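Local coordinates for putative tetR family transcription regulator (Shewanella loihica, PDB 3PPB), which probably binds DNA through an N-terminal helix-turn-helix motif and regulates transcription as a member of the TetR family, at residues Leu57-Phe61 / Phe106-Ser111; Ala86-Phe91 / Ser184-Trp189; Ala93-Ala97 / Tyr161-Thr165. Numbering follows the deposited sequence.

Interaction 1: residues Leu57-Phe61 / Phe106-Ser111. With EDO (1,2-ethanediol), chain D; EDO (1,2-ethanediol), chain F; EDO (1,2-ethanediol), chain I.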
loop_
_atom_site.group_PDB
_atom_site.type_symbol
_atom_site.label_atom_id
_atom_site.label_comp_id
_atom_site.label_asym_id
_atom_site.label_seq_id
_atom_site.Cartn_x
_atom_site.Cartn_y
_atom_site.Cartn_z
ATOM N N LEU A 57 -17.227 -6.652 6.067
ATOM C CA LEU A 57 -15.910 -6.322 5.505
ATOM C C LEU A 57 -14.838 -7.310 6.007
ATOM O O LEU A 57 -13.998 -7.743 5.223
ATOM C CB LEU A 57 -15.484 -4.869 5.835
ATOM C CG LEU A 57 -14.029 -4.492 5.449
ATOM C CD1 LEU A 57 -13.819 -4.588 3.956
ATOM C CD2 LEU A 57 -13.633 -3.120 5.984
ATOM N N GLU A 58 -14.869 -7.651 7.305
ATOM C CA GLU A 58 -13.882 -8.552 7.919
ATOM C C GLU A 58 -13.985 -9.972 7.339
ATOM O O GLU A 58 -12.955 -10.578 7.033
ATOM C CB GLU A 58 -14.061 -8.573 9.436
ATOM C CG GLU A 58 -13.630 -7.270 10.083
ATOM C CD GLU A 58 -13.929 -7.118 11.563
ATOM O OE1 GLU A 58 -14.535 -8.036 12.161
ATOM O OE2 GLU A 58 -13.538 -6.075 12.133
ATOM N N GLN A 59 -15.225 -10.470 7.152
ATOM C CA GLN A 59 -15.463 -11.804 6.600
ATOM C C GLN A 59 -15.050 -11.848 5.137
ATOM O O GLN A 59 -14.452 -12.833 4.699
ATOM C CB GLN A 59 -16.938 -12.251 6.775
ATOM C CG GLN A 59 -17.349 -12.535 8.236
ATOM C CD GLN A 59 -16.428 -13.506 8.945
ATOM O OE1 GLN A 59 -16.288 -14.668 8.551
ATOM N NE2 GLN A 59 -15.756 -13.038 9.991
ATOM N N LEU A 60 -15.348 -10.770 4.388
ATOM C CA LEU A 60 -14.945 -10.657 2.990
ATOM C C LEU A 60 -13.413 -10.657 2.888
ATOM O O LEU A 60 -12.837 -11.413 2.097
ATOM C CB LEU A 60 -15.533 -9.365 2.393
ATOM C CG LEU A 60 -15.179 -9.059 0.947
ATOM C CD1 LEU A 60 -15.662 -10.167 -0.004
ATOM C CD2 LEU A 60 -15.721 -7.699 0.533
ATOM N N PHE A 61 -12.762 -9.802 3.706
ATOM C CA PHE A 61 -11.309 -9.639 3.775
ATOM C C PHE A 61 -10.617 -10.980 3.968
ATOM O O PHE A 61 -9.767 -11.338 3.155
ATOM C CB PHE A 61 -10.940 -8.666 4.916
ATOM C CG PHE A 61 -9.463 -8.387 5.075
ATOM C CD1 PHE A 61 -8.816 -7.496 4.235
ATOM C CD2 PHE A 61 -8.726 -8.998 6.083
ATOM C CE1 PHE A 61 -7.447 -7.252 4.374
ATOM C CE2 PHE A 61 -7.369 -8.728 6.238
ATOM C CZ PHE A 61 -6.742 -7.854 5.388
ATOM N N PHE A 106 -9.378 -4.663 -4.302
ATOM C CA PHE A 106 -9.820 -4.795 -2.909
ATOM C C PHE A 106 -8.593 -4.893 -1.995
ATOM O O PHE A 106 -8.578 -4.238 -0.956
ATOM C CB PHE A 106 -10.749 -6.028 -2.744
ATOM C CG PHE A 106 -11.139 -6.335 -1.317
ATOM C CD1 PHE A 106 -12.216 -5.688 -0.721
ATOM C CD2 PHE A 106 -10.415 -7.256 -0.559
ATOM C CE1 PHE A 106 -12.562 -5.946 0.607
ATOM C CE2 PHE A 106 -10.763 -7.514 0.772
ATOM C CZ PHE A 106 -11.850 -6.873 1.338
ATOM N N PHE A 107 -7.545 -5.666 -2.391
ATOM C CA PHE A 107 -6.304 -5.752 -1.589
ATOM C C PHE A 107 -5.585 -4.405 -1.584
ATOM O O PHE A 107 -5.175 -3.915 -0.539
ATOM C CB PHE A 107 -5.348 -6.835 -2.117
ATOM C CG PHE A 107 -5.649 -8.277 -1.787
ATOM C CD1 PHE A 107 -6.472 -8.609 -0.708
ATOM C CD2 PHE A 107 -5.059 -9.303 -2.506
ATOM C CE1 PHE A 107 -6.722 -9.940 -0.386
ATOM C CE2 PHE A 107 -5.275 -10.638 -2.152
ATOM C CZ PHE A 107 -6.113 -10.946 -1.107
ATOM N N GLN A 108 -5.474 -3.789 -2.745
ATOM C CA GLN A 108 -4.803 -2.507 -2.882
ATOM C C GLN A 108 -5.497 -1.483 -1.957
ATOM O O GLN A 108 -4.839 -0.742 -1.243
ATOM C CB GLN A 108 -4.825 -2.104 -4.368
ATOM C CG GLN A 108 -3.649 -1.284 -4.853
ATOM C CD GLN A 108 -2.276 -1.884 -4.654
ATOM O OE1 GLN A 108 -1.620 -1.607 -3.662
ATOM N NE2 GLN A 108 -1.757 -2.630 -5.625
ATOM N N LEU A 109 -6.808 -1.527 -1.875
ATOM C CA LEU A 109 -7.509 -0.584 -1.016
ATOM C C LEU A 109 -7.501 -0.936 0.475
ATOM O O LEU A 109 -7.494 -0.012 1.289
ATOM C CB LEU A 109 -8.975 -0.459 -1.471
ATOM C CG LEU A 109 -9.236 0.229 -2.801
ATOM C CD1 LEU A 109 -10.592 -0.182 -3.350
ATOM C CD2 LEU A 109 -9.148 1.747 -2.648
ATOM N N TYR A 110 -7.572 -2.231 0.847
ATOM C CA TYR A 110 -7.799 -2.591 2.253
ATOM C C TYR A 110 -6.695 -3.378 2.994
ATOM O O TYR A 110 -6.679 -3.318 4.227
ATOM C CB TYR A 110 -9.112 -3.400 2.360
ATOM C CG TYR A 110 -10.332 -2.609 1.936
ATOM C CD1 TYR A 110 -11.011 -1.799 2.839
ATOM C CD2 TYR A 110 -10.823 -2.686 0.636
ATOM C CE1 TYR A 110 -12.120 -1.049 2.447
ATOM C CE2 TYR A 110 -11.931 -1.940 0.236
ATOM C CZ TYR A 110 -12.568 -1.114 1.143
ATOM O OH TYR A 110 -13.660 -0.387 0.760
ATOM N N SER A 111 -5.825 -4.121 2.281
ATOM C CA SER A 111 -4.771 -4.996 2.835
ATOM C C SER A 111 -3.813 -4.365 3.848
ATOM O O SER A 111 -3.354 -5.061 4.766
ATOM C CB SER A 111 -3.910 -5.554 1.715
ATOM O OG SER A 111 -4.533 -6.707 1.193
HETATM C C1 EDO D . -1.082 -10.018 0.205
HETATM O O1 EDO D . -1.732 -10.751 1.240
HETATM C C2 EDO D . -2.148 -9.325 -0.628
HETATM O O2 EDO D . -2.979 -8.527 0.210
HETATM C C1 EDO F . -2.131 1.083 -0.511
HETATM O O1 EDO F . -2.205 0.222 -1.656
HETATM C C2 EDO F . -1.272 0.405 0.551
HETATM O O2 EDO F . -1.496 1.020 1.829
HETATM C C1 EDO I . -13.012 -3.269 9.717
HETATM O O1 EDO I . -12.372 -4.188 10.607
HETATM C C2 EDO I . -13.940 -2.302 10.440
HETATM O O2 EDO I . -13.537 -2.002 11.784
#

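Interaction 2: residues Ala86-Phe91 / Ser184-Trp189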
loop_
_atom_site.group_PDB
_atom_site.type_symbol
_atom_site.label_atom_id
_atom_site.label_comp_id
_atom_site.label_asym_id
_atom_site.label_seq_id
_atom_site.Cartn_x
_atom_site.Cartn_y
_atom_site.Cartn_z
ATOM N N ALA A 86 10.248 -19.505 -3.844
ATOM C CA ALA A 86 9.947 -18.085 -3.635
ATOM C C ALA A 86 9.597 -17.434 -4.978
ATOM O O ALA A 86 8.650 -16.671 -5.041
ATOM C CB ALA A 86 11.128 -17.371 -2.990
ATOM N N GLU A 87 10.324 -17.806 -6.061
ATOM C CA GLU A 87 10.070 -17.321 -7.419
ATOM C C GLU A 87 8.704 -17.780 -7.927
ATOM O O GLU A 87 7.949 -16.951 -8.442
ATOM C CB GLU A 87 11.182 -17.779 -8.353
ATOM C CG GLU A 87 11.134 -17.133 -9.722
ATOM C CD GLU A 87 12.285 -17.604 -10.577
ATOM O OE1 GLU A 87 12.482 -18.837 -10.685
ATOM O OE2 GLU A 87 13.039 -16.738 -11.073
ATOM N N GLN A 88 8.385 -19.087 -7.781
ATOM C CA GLN A 88 7.086 -19.658 -8.158
ATOM C C GLN A 88 5.961 -18.980 -7.369
ATOM O O GLN A 88 4.919 -18.678 -7.950
ATOM C CB GLN A 88 7.033 -21.174 -7.881
ATOM C CG GLN A 88 7.929 -22.078 -8.705
ATOM C CD GLN A 88 7.734 -23.532 -8.275
ATOM O OE1 GLN A 88 6.706 -24.163 -8.555
ATOM N NE2 GLN A 88 8.703 -24.096 -7.547
ATOM N N LEU A 89 6.160 -18.745 -6.039
ATOM C CA LEU A 89 5.125 -18.119 -5.208
ATOM C C LEU A 89 4.888 -16.676 -5.630
ATOM O O LEU A 89 3.743 -16.241 -5.699
ATOM C CB LEU A 89 5.486 -18.163 -3.722
ATOM C CG LEU A 89 5.238 -19.506 -3.007
ATOM C CD1 LEU A 89 6.059 -19.599 -1.777
ATOM C CD2 LEU A 89 3.750 -19.716 -2.677
ATOM N N TRP A 90 5.981 -15.941 -5.911
ATOM C CA TRP A 90 5.921 -14.545 -6.336
ATOM C C TRP A 90 5.171 -14.421 -7.673
ATOM O O TRP A 90 4.251 -13.613 -7.775
ATOM C CB TRP A 90 7.342 -14.000 -6.451
ATOM C CG TRP A 90 7.423 -12.615 -7.005
ATOM C CD1 TRP A 90 7.788 -12.256 -8.266
ATOM C CD2 TRP A 90 7.087 -11.400 -6.321
ATOM N NE1 TRP A 90 7.781 -10.888 -8.385
ATOM C CE2 TRP A 90 7.338 -10.338 -7.211
ATOM C CE3 TRP A 90 6.598 -11.104 -5.034
ATOM C CZ2 TRP A 90 7.137 -9.001 -6.853
ATOM C CZ3 TRP A 90 6.407 -9.781 -4.681
ATOM C CH2 TRP A 90 6.687 -8.749 -5.577
ATOM N N PHE A 91 5.534 -15.242 -8.677
ATOM C CA PHE A 91 4.871 -15.141 -9.969
ATOM C C PHE A 91 3.439 -15.707 -9.912
ATOM O O PHE A 91 2.580 -15.174 -10.613
ATOM C CB PHE A 91 5.709 -15.723 -11.112
ATOM C CG PHE A 91 6.915 -14.845 -11.408
ATOM C CD1 PHE A 91 6.757 -13.495 -11.739
ATOM C CD2 PHE A 91 8.206 -15.359 -11.347
ATOM C CE1 PHE A 91 7.870 -12.671 -11.975
ATOM C CE2 PHE A 91 9.317 -14.544 -11.632
ATOM C CZ PHE A 91 9.141 -13.202 -11.939
ATOM N N SER A 184 11.002 -7.505 -11.235
ATOM C CA SER A 184 10.108 -7.475 -10.066
ATOM C C SER A 184 10.509 -8.537 -9.059
ATOM O O SER A 184 10.551 -8.218 -7.876
ATOM C CB SER A 184 8.629 -7.600 -10.454
ATOM O OG SER A 184 8.257 -8.936 -10.753
ATOM N N PHE A 185 10.816 -9.762 -9.491
ATOM C CA PHE A 185 11.298 -10.791 -8.535
ATOM C C PHE A 185 12.670 -10.401 -7.916
ATOM O O PHE A 185 12.905 -10.643 -6.724
ATOM C CB PHE A 185 11.421 -12.194 -9.175
ATOM C CG PHE A 185 11.886 -13.243 -8.169
ATOM C CD1 PHE A 185 11.090 -13.593 -7.080
ATOM C CD2 PHE A 185 13.136 -13.844 -8.289
ATOM C CE1 PHE A 185 11.542 -14.525 -6.129
ATOM C CE2 PHE A 185 13.579 -14.782 -7.344
ATOM C CZ PHE A 185 12.768 -15.130 -6.278
ATOM N N ALA A 186 13.570 -9.814 -8.729
ATOM C CA ALA A 186 14.897 -9.395 -8.262
ATOM C C ALA A 186 14.773 -8.391 -7.109
ATOM O O ALA A 186 15.438 -8.567 -6.084
ATOM C CB ALA A 186 15.709 -8.808 -9.410
ATOM N N LEU A 187 13.852 -7.398 -7.230
ATOM C CA LEU A 187 13.628 -6.402 -6.166
ATOM C C LEU A 187 13.112 -7.104 -4.927
ATOM O O LEU A 187 13.569 -6.803 -3.842
ATOM C CB LEU A 187 12.657 -5.292 -6.600
ATOM C CG LEU A 187 13.221 -4.251 -7.592
ATOM C CD1 LEU A 187 12.127 -3.670 -8.436
ATOM C CD2 LEU A 187 14.022 -3.135 -6.894
ATOM N N PHE A 188 12.204 -8.080 -5.098
ATOM C CA PHE A 188 11.612 -8.843 -3.994
ATOM C C PHE A 188 12.673 -9.700 -3.254
ATOM O O PHE A 188 12.804 -9.587 -2.035
ATOM C CB PHE A 188 10.477 -9.723 -4.534
ATOM C CG PHE A 188 9.863 -10.651 -3.516
ATOM C CD1 PHE A 188 9.020 -10.163 -2.524
ATOM C CD2 PHE A 188 10.084 -12.024 -3.581
ATOM C CE1 PHE A 188 8.420 -11.034 -1.605
ATOM C CE2 PHE A 188 9.508 -12.888 -2.648
ATOM C CZ PHE A 188 8.682 -12.391 -1.665
ATOM N N TRP A 189 13.402 -10.564 -3.992
ATOM C CA TRP A 189 14.406 -11.452 -3.435
ATOM C C TRP A 189 15.574 -10.682 -2.811
ATOM O O TRP A 189 15.964 -10.993 -1.680
ATOM C CB TRP A 189 14.943 -12.424 -4.515
ATOM C CG TRP A 189 15.895 -13.437 -3.937
ATOM C CD1 TRP A 189 17.256 -13.442 -4.051
ATOM C CD2 TRP A 189 15.554 -14.570 -3.111
ATOM N NE1 TRP A 189 17.786 -14.513 -3.358
ATOM C CE2 TRP A 189 16.762 -15.217 -2.766
ATOM C CE3 TRP A 189 14.336 -15.104 -2.627
ATOM C CZ2 TRP A 189 16.795 -16.377 -1.964
ATOM C CZ3 TRP A 189 14.373 -16.258 -1.848
ATOM C CH2 TRP A 189 15.590 -16.890 -1.537
#

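Interaction 3: residues Ala93-Ala97 / Tyr161-Thr165. With EDO (1,2-ethanediol), chain G.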
loop_
_atom_site.group_PDB
_atom_site.type_symbol
_atom_site.label_atom_id
_atom_site.label_comp_id
_atom_site.label_asym_id
_atom_site.label_seq_id
_atom_site.Cartn_x
_atom_site.Cartn_y
_atom_site.Cartn_z
ATOM N N ALA A 93 1.482 -15.277 -7.264
ATOM C CA ALA A 93 0.781 -14.165 -6.590
ATOM C C ALA A 93 0.454 -13.063 -7.607
ATOM O O ALA A 93 -0.680 -12.588 -7.665
ATOM C CB ALA A 93 1.637 -13.613 -5.439
ATOM N N LEU A 94 1.440 -12.694 -8.438
ATOM C CA LEU A 94 1.278 -11.659 -9.464
ATOM C C LEU A 94 0.304 -12.133 -10.535
ATOM O O LEU A 94 -0.526 -11.335 -10.958
ATOM C CB LEU A 94 2.648 -11.250 -10.053
ATOM C CG LEU A 94 3.333 -9.991 -9.438
ATOM C CD1 LEU A 94 3.413 -10.059 -7.922
ATOM C CD2 LEU A 94 4.762 -9.832 -9.955
ATOM N N THR A 95 0.330 -13.445 -10.910
ATOM C CA THR A 95 -0.604 -14.000 -11.896
ATOM C C THR A 95 -2.019 -13.910 -11.340
ATOM O O THR A 95 -2.938 -13.506 -12.063
ATOM C CB THR A 95 -0.231 -15.440 -12.259
ATOM O OG1 THR A 95 1.085 -15.435 -12.807
ATOM C CG2 THR A 95 -1.207 -16.091 -13.251
ATOM N N TRP A 96 -2.186 -14.241 -10.044
ATOM C CA TRP A 96 -3.490 -14.183 -9.377
ATOM C C TRP A 96 -4.027 -12.752 -9.420
ATOM O O TRP A 96 -5.198 -12.562 -9.739
ATOM C CB TRP A 96 -3.392 -14.705 -7.936
ATOM C CG TRP A 96 -4.703 -14.666 -7.199
ATOM C CD1 TRP A 96 -5.601 -15.686 -7.061
ATOM C CD2 TRP A 96 -5.262 -13.540 -6.501
ATOM N NE1 TRP A 96 -6.683 -15.272 -6.312
ATOM C CE2 TRP A 96 -6.511 -13.949 -5.972
ATOM C CE3 TRP A 96 -4.834 -12.220 -6.274
ATOM C CZ2 TRP A 96 -7.312 -13.094 -5.202
ATOM C CZ3 TRP A 96 -5.651 -11.365 -5.547
ATOM C CH2 TRP A 96 -6.878 -11.801 -5.031
ATOM N N ALA A 97 -3.161 -11.753 -9.128
ATOM C CA ALA A 97 -3.503 -10.323 -9.143
ATOM C C ALA A 97 -4.023 -9.870 -10.529
ATOM O O ALA A 97 -4.972 -9.104 -10.592
ATOM C CB ALA A 97 -2.288 -9.496 -8.751
ATOM N N TYR A 161 4.794 -6.699 -2.885
ATOM C CA TYR A 161 3.728 -7.312 -3.699
ATOM C C TYR A 161 2.751 -6.218 -4.168
ATOM O O TYR A 161 2.381 -6.157 -5.345
ATOM C CB TYR A 161 2.989 -8.403 -2.894
ATOM C CG TYR A 161 1.693 -8.846 -3.537
ATOM C CD1 TYR A 161 1.692 -9.728 -4.618
ATOM C CD2 TYR A 161 0.468 -8.342 -3.106
ATOM C CE1 TYR A 161 0.497 -10.117 -5.238
ATOM C CE2 TYR A 161 -0.728 -8.702 -3.738
ATOM C CZ TYR A 161 -0.707 -9.604 -4.793
ATOM O OH TYR A 161 -1.867 -9.985 -5.427
ATOM N N LEU A 162 2.331 -5.350 -3.244
ATOM C CA LEU A 162 1.374 -4.296 -3.587
ATOM C C LEU A 162 1.968 -3.301 -4.562
ATOM O O LEU A 162 1.257 -2.809 -5.432
ATOM C CB LEU A 162 0.843 -3.590 -2.332
ATOM C CG LEU A 162 -0.069 -4.449 -1.417
ATOM C CD1 LEU A 162 -0.369 -3.711 -0.153
ATOM C CD2 LEU A 162 -1.367 -4.849 -2.130
ATOM N N ALA A 163 3.275 -3.031 -4.453
ATOM C CA ALA A 163 3.969 -2.117 -5.364
ATOM C C ALA A 163 4.053 -2.729 -6.768
ATOM O O ALA A 163 3.780 -2.039 -7.739
ATOM C CB ALA A 163 5.353 -1.808 -4.837
ATOM N N ALA A 164 4.403 -4.027 -6.871
ATOM C CA ALA A 164 4.566 -4.698 -8.172
ATOM C C ALA A 164 3.221 -4.872 -8.865
ATOM O O ALA A 164 3.148 -4.700 -10.080
ATOM C CB ALA A 164 5.275 -6.054 -8.009
ATOM N N THR A 165 2.154 -5.146 -8.105
ATOM C CA THR A 165 0.823 -5.324 -8.689
ATOM C C THR A 165 0.208 -3.976 -9.070
ATOM O O THR A 165 -0.529 -3.931 -10.041
ATOM C CB THR A 165 -0.073 -6.167 -7.809
ATOM O OG1 THR A 165 -0.214 -5.570 -6.523
ATOM C CG2 THR A 165 0.433 -7.603 -7.690
HETATM C C1 EDO G . -9.489 -17.217 -7.000
HETATM O O1 EDO G . -9.761 -16.227 -5.996
HETATM C C2 EDO G . -8.544 -18.264 -6.417
HETATM O O2 EDO G . -8.160 -19.196 -7.440
#

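Interaction 1: residues Leu57-Phe61 / Phe106-Ser111
Phe106 reaches out from its helix with chi1 t (174°), and its ring tip enters the surface of the helix that carries Leu57, Leu60 and Phe61. Leu57 CD1 lies 3.8 Å from Phe106 CE1, at the ring edge, and Leu60 CD2 comes to 3.6 Å from the same Phe106 CE1. Both leucines are tp, yet Leu57 offers CD1 and Leu60 CD2. On the other flank Phe106 CE2 sits 3.7 Å from Phe61 CA, again near the ring plane, so Leu57 and Phe61, one helical turn apart, meet the rim of the Phe106 ring. Leu57 CD1 also lies over one face of the Tyr110 ring, 4.1 Å from Tyr110 CD1. In TetR-family regulators the N-terminal DNA-binding helices are joined to the ligand-binding and dimerisation body by a long helix, here 53-74, and this contact is where its first turns meet helix 101-110 of the body. Helix 10-24 closes the same core: Leu19 and Val23 lie against Phe106, and the Tyr110 hydroxyl is hydrogen-bonded to the carbonyl of Phe22. The Phe61 CA-CB bond points sideways, yet its t chi1 (-179°) carries the ring towards the C-terminal end of the other segment, where Phe61 CE1 lies 3.8 Å from Ser111 CA. With the short axes 12.4 Å apart and crossing at -127°, long side chains bridge the gap, and no hydrogen bond spans it. Ser111 OG donates to O2 of the chain D ethanediol, 2.6 Å away, and that O2 lies over one face of the Phe107 ring.

Interaction 2: residues Ala86-Phe91 / Ser184-Trp189
The Trp90 indole makes two different interactions at once: it stacks on Phe188 while its ring nitrogen is hydrogen-bonded to a serine. This joins helix 82-99 to the C-terminal helix 178-192 in the all-helical body of the TetR fold, the short axes lying 10.6 Å apart at 121°. The six-membered ring of Trp90 and the Phe188 ring make an offset stack, centroids 4.4 Å apart and planes at 18°, and Phe188 CB stands over the same Trp90 ring. Phe185 is a knob in the hole formed by Ala86, Glu87, Trp90 and Phe91; Glu87 CB makes a CH-pi contact over its face, 3.9 Å from the Phe185 ring centroid. Ala86 CB packs 3.6 Å from Trp189 CZ3. Nearby, Ser184 and Leu187 pack on Leu152 and Tyr148 of the second subunit, respectively. Ser184 OG, also bonded to the carbonyl of Arg181, accepts a hydrogen bond from Trp90 NE1, 3.1 Å away with an N-H...O angle of 165°.

Interaction 3: residues Ala93-Ala97 / Tyr161-Thr165
Tyr161 packs the far end of its ring against the small side chains of helix 82-99, with Ala93 CB 3.7 Å from Tyr161 CE1 and Ala97 CB 3.4 Å from Tyr161 OH. Its t chi1 extends the phenol into the space between the helices, where Leu94 CD1 also packs, 3.7 Å from Tyr161 CD1. One turn further along, Thr165 points its methyl at the same helix: Thr165 CG2 lies 3.5 Å from Ala97 CB and 3.9 Å from Leu94 CD1. Its p rotamer turns the hydroxyl back, so that Thr165 OG1 donates to Tyr161 O at 2.9 Å within its own helix. The short axes cross at -49°, 10.4 Å apart, and Leu94 and Thr165 bring the backbones nearest, with CA atoms 6.4 Å apart. This is internal packing of the helical body of a TetR-type regulator, joining helix 82-99 to helix 150-170. Phe68 of helix 53-74 meets the Tyr161 ring and packs against Trp96 edge-to-face, while Leu162 and Ala163 pack on the second subunit. With no hydrogen bond between the two segments, their cohesion rests on apolar packing: the Tyr161 hydroxyl is hydrogen-bonded to Gln104 OE1, on helix 101-110, and the Thr165 hydroxyl to a carbonyl of its own helix.

In the fold
From the N terminus, the chain passes the helix-turn-helix region and enters helix 53-74, where 57-61 opens interaction 1. Helix 82-99 then supplies 86-91 to interaction 2 and 93-97 to interaction 3 before 106-111 closes interaction 1, which therefore crosses both others. Segment 161-165 of helix 150-170 closes interaction 3, and 184-189 of helix 178-192 closes interaction 2, whose loop encloses the whole of interaction 3. Interactions 2 and 3 touch through Trp90 and Ala164; interactions 1 and 3 touch through Phe107 and Trp96. Interactions 1 and 2, centres about 23 Å apart, do not touch. Together they connect the DNA-binding end to the C-terminal helix.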